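Long-range contacts in putative metal resistance protein (PDB 6C29), which probably serves as a membrane-bound protein-disulfide reductase, its N-terminal periplasmic part, a tandem of immunoglobulin-fold domains, priming the partner protein ScsC for disulfide isomerisation: residues L8-N13 with T121-N126; L154-S159 with S170-Q175. One frame throughout, in Å; residues are numbered along the deposited sequence. Where two conformers were deposited one is given.

Interaction 1 (L8-N13 with T121-N126)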
loop_
_atom_site.group_PDB
_atom_site.type_symbol
_atom_site.label_atom_id
_atom_site.label_comp_id
_atom_site.label_asym_id
_atom_site.label_seq_id
_atom_site.Cartn_x
_atom_site.Cartn_y
_atom_site.Cartn_z
ATOM N N LEU A 8 -7.474 15.955 -11.903
ATOM C CA LEU A 8 -6.579 17.047 -11.571
ATOM C C LEU A 8 -5.197 16.791 -12.113
ATOM O O LEU A 8 -4.637 15.683 -11.981
ATOM C CB LEU A 8 -6.494 17.229 -10.056
ATOM C CG LEU A 8 -7.815 17.409 -9.310
ATOM C CD1 LEU A 8 -7.553 17.324 -7.784
ATOM C CD2 LEU A 8 -8.496 18.701 -9.729
ATOM N N THR A 9 -4.611 17.839 -12.662
ATOM C CA THR A 9 -3.222 17.821 -13.060
ATOM C C THR A 9 -2.580 19.065 -12.460
ATOM O O THR A 9 -3.267 20.044 -12.102
ATOM C CB THR A 9 -3.016 17.803 -14.593
ATOM O OG1 THR A 9 -3.614 18.968 -15.161
ATOM C CG2 THR A 9 -3.640 16.565 -15.237
HETATM N N MSE A 10 -1.280 18.986 -12.281
HETATM C CA MSE A 10 -0.464 20.116 -11.862
HETATM C C MSE A 10 0.492 20.449 -12.978
HETATM O O MSE A 10 0.989 19.526 -13.665
HETATM C CB MSE A 10 0.299 19.755 -10.586
HETATM C CG MSE A 10 -0.596 19.647 -9.372
HETATM SE SE MSE A 10 -1.291 21.404 -8.906
HETATM C CE MSE A 10 0.323 22.048 -8.034
ATOM N N PRO A 11 0.785 21.736 -13.144
ATOM C CA PRO A 11 1.574 22.201 -14.288
ATOM C C PRO A 11 2.959 21.557 -14.422
ATOM O O PRO A 11 3.447 21.376 -15.546
ATOM C CB PRO A 11 1.712 23.712 -14.014
ATOM C CG PRO A 11 0.536 24.066 -13.206
ATOM C CD PRO A 11 0.221 22.856 -12.364
ATOM N N ASP A 12 3.582 21.223 -13.299
ATOM C CA ASP A 12 4.939 20.679 -13.278
ATOM C C ASP A 12 5.023 19.168 -13.233
ATOM O O ASP A 12 6.096 18.597 -13.048
ATOM C CB ASP A 12 5.680 21.301 -12.117
ATOM C CG ASP A 12 5.963 22.768 -12.381
ATOM O OD1 ASP A 12 6.843 23.033 -13.237
ATOM O OD2 ASP A 12 5.267 23.649 -11.805
ATOM N N ASN A 13 3.885 18.518 -13.342
ATOM C CA ASN A 13 3.857 17.055 -13.414
ATOM C C ASN A 13 3.031 16.595 -14.608
ATOM O O ASN A 13 1.794 16.615 -14.551
ATOM C CB ASN A 13 3.301 16.495 -12.109
ATOM C CG ASN A 13 3.304 14.979 -12.072
ATOM O OD1 ASN A 13 3.072 14.334 -13.089
ATOM N ND2 ASN A 13 3.525 14.404 -10.893
ATOM N N THR A 121 4.663 15.690 -5.609
ATOM C CA THR A 121 3.742 16.670 -6.185
ATOM C C THR A 121 2.549 16.819 -5.254
ATOM O O THR A 121 1.967 15.827 -4.853
ATOM C CB THR A 121 3.255 16.241 -7.583
ATOM O OG1 THR A 121 4.381 15.905 -8.404
ATOM C CG2 THR A 121 2.366 17.337 -8.294
ATOM N N ASP A 122 2.152 18.049 -4.966
ATOM C CA ASP A 122 0.966 18.312 -4.149
ATOM C C ASP A 122 -0.271 18.543 -5.010
ATOM O O ASP A 122 -0.230 19.341 -5.943
ATOM C CB ASP A 122 1.188 19.519 -3.258
ATOM C CG ASP A 122 2.064 19.211 -2.059
ATOM O OD1 ASP A 122 2.413 18.036 -1.832
ATOM O OD2 ASP A 122 2.384 20.168 -1.309
ATOM N N TYR A 123 -1.365 17.872 -4.671
ATOM C CA TYR A 123 -2.669 18.044 -5.308
ATOM C C TYR A 123 -3.677 18.492 -4.266
ATOM O O TYR A 123 -3.814 17.846 -3.234
ATOM C CB TYR A 123 -3.134 16.733 -5.967
ATOM C CG TYR A 123 -2.279 16.300 -7.120
ATOM C CD1 TYR A 123 -1.123 15.578 -6.927
ATOM C CD2 TYR A 123 -2.627 16.601 -8.425
ATOM C CE1 TYR A 123 -0.322 15.196 -7.983
ATOM C CE2 TYR A 123 -1.834 16.230 -9.473
ATOM C CZ TYR A 123 -0.692 15.510 -9.259
ATOM O OH TYR A 123 0.128 15.128 -10.293
ATOM N N SER A 124 -4.399 19.575 -4.523
ATOM C CA SER A 124 -5.401 20.051 -3.586
ATOM C C SER A 124 -6.729 19.398 -3.898
ATOM O O SER A 124 -7.255 19.540 -5.014
ATOM C CB SER A 124 -5.523 21.566 -3.654
ATOM O OG SER A 124 -4.336 22.167 -3.197
ATOM N N LEU A 125 -7.240 18.650 -2.922
ATOM C CA LEU A 125 -8.494 17.908 -3.046
ATOM C C LEU A 125 -9.573 18.679 -2.296
ATOM O O LEU A 125 -9.511 18.811 -1.103
ATOM C CB LEU A 125 -8.330 16.496 -2.471
ATOM C CG LEU A 125 -7.121 15.737 -2.979
ATOM C CD1 LEU A 125 -7.070 14.393 -2.243
ATOM C CD2 LEU A 125 -7.198 15.571 -4.502
ATOM N N ASN A 126 -10.567 19.176 -3.016
ATOM C CA ASN A 126 -11.671 19.899 -2.429
ATOM C C ASN A 126 -12.962 19.158 -2.736
ATOM O O ASN A 126 -13.343 18.995 -3.892
ATOM C CB ASN A 126 -11.676 21.335 -2.979
ATOM C CG ASN A 126 -10.364 22.057 -2.693
ATOM O OD1 ASN A 126 -9.915 22.133 -1.546
ATOM N ND2 ASN A 126 -9.729 22.564 -3.742
HETATM O O HOH W 1 -0.157 16.237 -12.716
#
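Met10, a selenomethionine, lays its CG over one face of the Tyr123 ring, 4.0 Å from the ring centroid and 27° off its normal, a CH-pi contact in which the two side chains slide past each other in opposite directions. The same CG sits 3.5 Å from Asp122 O. The Met10 chain bends at both chi2 and chi3 (chi3 -78°), which brings CE too beside that carbonyl. The backbone of Thr9 meets the ring differently, its CA reaching the edge near the ring plane. Further along, Leu8 CD1 touches Leu125 CD2 at 3.7 Å, the two leucines crossing at a slant.

Polar atoms gather at the phenolic end. One water, lying in the ring plane at its edge, donates to Asn13 O at 2.7 Å, accepts from Met10 N and accepts from Tyr123 OH, also at 2.7 Å. Asn13 points CG anti to its backbone N (chi1 -177°), and ND2 comes within 3.0 Å of Thr121 OG1, while OD1 is bonded to His15 N. A type I beta turn from Met10 to Asn13, with Asn13 N bonded to Met10 O, sets the spacing of the two backbone groups that share the water.

Behind these contacts, 121-126 is an edge strand whose backbone pairs with 104-114, and Leu8 pairs with Val18 of 16-24. Tyr123 also packs on Ala16, Val18 and Leu111, so its ring lies between strands of the two sheets of the DsbD-like N-terminal immunoglobulin fold. The strand axes come no closer than 7.8 Å: side chains and a water, rather than sheet pairing, join the segments, and the tyrosine hydroxyl has a defined acceptor at this interface.

Interaction 2 (L154-S159 with S170-Q175)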
loop_
_atom_site.group_PDB
_atom_site.type_symbol
_atom_site.label_atom_id
_atom_site.label_comp_id
_atom_site.label_asym_id
_atom_site.label_seq_id
_atom_site.Cartn_x
_atom_site.Cartn_y
_atom_site.Cartn_z
ATOM N N LEU A 154 -5.539 -18.114 2.515
ATOM C CA LEU A 154 -4.265 -18.397 1.826
ATOM C C LEU A 154 -3.237 -19.112 2.696
ATOM O O LEU A 154 -2.693 -20.125 2.253
ATOM C CB LEU A 154 -3.633 -17.127 1.231
ATOM C CG LEU A 154 -2.462 -17.438 0.267
ATOM C CD1 LEU A 154 -2.911 -18.350 -0.864
ATOM C CD2 LEU A 154 -1.835 -16.180 -0.252
ATOM N N ILE A 155 -2.896 -18.586 3.871
ATOM C CA ILE A 155 -1.923 -19.258 4.717
ATOM C C ILE A 155 -2.556 -19.781 5.992
ATOM O O ILE A 155 -3.495 -19.184 6.530
ATOM C CB ILE A 155 -0.750 -18.348 5.075
ATOM C CG1 ILE A 155 -1.205 -17.179 5.927
ATOM C CG2 ILE A 155 -0.016 -17.883 3.774
ATOM C CD1 ILE A 155 -0.097 -16.502 6.559
ATOM N N SER A 156 -2.032 -20.906 6.461
ATOM C CA SER A 156 -2.511 -21.510 7.703
ATOM C C SER A 156 -1.493 -21.485 8.850
ATOM O O SER A 156 -1.855 -21.746 9.999
ATOM C CB SER A 156 -2.936 -22.955 7.446
ATOM O OG SER A 156 -1.922 -23.682 6.816
ATOM N N ALA A 157 -0.235 -21.186 8.553
ATOM C CA ALA A 157 0.796 -21.062 9.581
ATOM C C ALA A 157 1.950 -20.213 9.079
ATOM O O ALA A 157 2.266 -20.217 7.888
ATOM C CB ALA A 157 1.303 -22.412 10.024
ATOM N N VAL A 158 2.551 -19.490 10.016
ATOM C CA VAL A 158 3.722 -18.669 9.776
ATOM C C VAL A 158 4.717 -18.855 10.904
ATOM O O VAL A 158 4.338 -18.845 12.095
ATOM C CB VAL A 158 3.350 -17.168 9.695
ATOM C CG1 VAL A 158 4.580 -16.330 9.466
ATOM C CG2 VAL A 158 2.337 -16.952 8.639
ATOM N N SER A 159 5.980 -19.051 10.545
ATOM C CA SER A 159 7.049 -18.989 11.522
ATOM C C SER A 159 8.184 -18.181 10.934
ATOM O O SER A 159 8.291 -17.992 9.692
ATOM C CB SER A 159 7.535 -20.379 11.936
ATOM O OG SER A 159 7.967 -21.108 10.816
ATOM N N SER A 170 8.772 -19.192 7.116
ATOM C CA SER A 170 8.209 -20.443 6.662
ATOM C C SER A 170 6.705 -20.285 6.688
ATOM O O SER A 170 6.142 -19.972 7.733
ATOM C CB SER A 170 8.674 -21.597 7.547
ATOM O OG SER A 170 7.865 -22.738 7.363
ATOM N N LEU A 171 6.077 -20.441 5.525
ATOM C CA LEU A 171 4.656 -20.175 5.343
ATOM C C LEU A 171 3.972 -21.403 4.790
ATOM O O LEU A 171 4.373 -21.937 3.757
ATOM C CB LEU A 171 4.436 -18.989 4.396
ATOM C CG LEU A 171 5.195 -17.716 4.755
ATOM C CD1 LEU A 171 4.989 -16.646 3.709
ATOM C CD2 LEU A 171 4.737 -17.175 6.092
ATOM N N GLN A 172 2.909 -21.826 5.450
ATOM C CA GLN A 172 2.151 -22.982 5.012
ATOM C C GLN A 172 0.889 -22.551 4.291
ATOM O O GLN A 172 0.117 -21.745 4.815
ATOM C CB GLN A 172 1.774 -23.870 6.189
ATOM C CG GLN A 172 0.996 -25.092 5.743
ATOM C CD GLN A 172 0.570 -25.975 6.909
ATOM O OE1 GLN A 172 0.008 -25.495 7.899
ATOM N NE2 GLN A 172 0.802 -27.274 6.776
ATOM N N ARG A 173 0.678 -23.065 3.088
ATOM C CA ARG A 173 -0.534 -22.767 2.354
ATOM C C ARG A 173 -1.706 -23.491 2.997
ATOM O O ARG A 173 -1.578 -24.633 3.389
ATOM C CB ARG A 173 -0.392 -23.157 0.900
ATOM C CG ARG A 173 -1.499 -22.551 0.040
ATOM C CD ARG A 173 -1.274 -22.698 -1.447
ATOM N NE ARG A 173 -2.501 -22.362 -2.179
ATOM C CZ ARG A 173 -2.573 -21.557 -3.230
ATOM N NH1 ARG A 173 -1.495 -20.969 -3.703
ATOM N NH2 ARG A 173 -3.747 -21.330 -3.805
ATOM N N GLU A 174 -2.844 -22.814 3.144
ATOM C CA GLU A 174 -4.001 -23.393 3.850
ATOM C C GLU A 174 -4.554 -24.596 3.112
ATOM O O GLU A 174 -4.815 -25.660 3.688
ATOM C CB GLU A 174 -5.098 -22.338 4.011
ATOM C CG GLU A 174 -6.294 -22.827 4.844
ATOM C CD GLU A 174 -7.453 -21.841 4.913
ATOM O OE1 GLU A 174 -7.256 -20.634 4.658
ATOM O OE2 GLU A 174 -8.574 -22.289 5.239
ATOM N N GLN A 175 -4.746 -24.395 1.821
ATOM C CA GLN A 175 -5.269 -25.382 0.911
ATOM C C GLN A 175 -4.460 -25.399 -0.388
ATOM O O GLN A 175 -4.161 -24.348 -0.959
ATOM C CB GLN A 175 -6.728 -25.091 0.597
ATOM C CG GLN A 175 -7.377 -26.240 -0.096
ATOM C CD GLN A 175 -8.790 -25.946 -0.518
ATOM O OE1 GLN A 175 -9.468 -25.080 0.048
ATOM N NE2 GLN A 175 -9.245 -26.666 -1.536
HETATM O O HOH W 2 -5.029 -21.706 0.322
HETATM O O HOH W 3 -7.350 -20.043 1.603
#
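Ser156 is tied to Gln172 twice: its backbone N donates to Gln172 O at 2.8 Å, and its OG donates to Gln172 OE1 at 2.9 Å. The hydroxyl approaches from above the amide carbonyl plane, 42° out of it. With chi1 at 53°, OG stands between the backbone N and the carbonyl carbon of Ser156, from where it meets OE1. The other end of the Gln172 amide, NE2, has a weak hydrogen bond to Asp203.

Leu154 O takes the backbone N of Glu174 at 2.8 Å, the donor again lying above the carbonyl plane, and a more distant water adds a weak bond to the same oxygen. Leu154 N is served by a second water, which donates in turn to Glu174 OE1 and so bridges the two residues.

Strands 155-163 and 166-173 form an antiparallel hairpin at the edge of a four-stranded sheet in the second immunoglobulin-fold domain, with the first strand outermost. Ser159 and Ser170 make a hydrogen-bonded pair, each backbone N donating to the other's O. Beyond the Val158-Leu171 pair, Gln172 N reaches Ala157 O, but Ala157 N, just past a corner of the chain at Ser156, is buried without a partner in the model. On the face carrying Val158 and Leu171, the two side chains lie side by side, and Leu171 CD2 sits against both methyls of Val158, 3.5 Å from CG1, a tight approach for two carbons.

Arg173 divides its donors among three acceptors. NE bonds to Gln175 O at 2.9 Å, with that oxygen near the guanidinium plane, whereas NH1 and NH2 form salt bridges with Asp233 and Asp234. Leu154 CD1 rests over the centre of one guanidinium face, 4.0 Å from CZ, and the leucine also packs against Trp178 and Tyr236.

Overall arrangement
From the N terminus, the chain enters interaction 1 almost at once at 8-13; that contact is completed only when 121-126 returns, closing a long loop with no helix and much strand. It joins the short opening strand to the edge of the three-stranded sheet within the first domain. The chain then passes through helix 137-145 to interaction 2, where 154-159 and 170-175 close a hairpin, with only ten residues between the segments, at the edge of a sheet in the second domain. The two loops follow in series, neither nesting nor crossing. The centres of interactions 1 and 2 are about 42 Å apart, on opposite sides of the chain's centre, and the two do not touch.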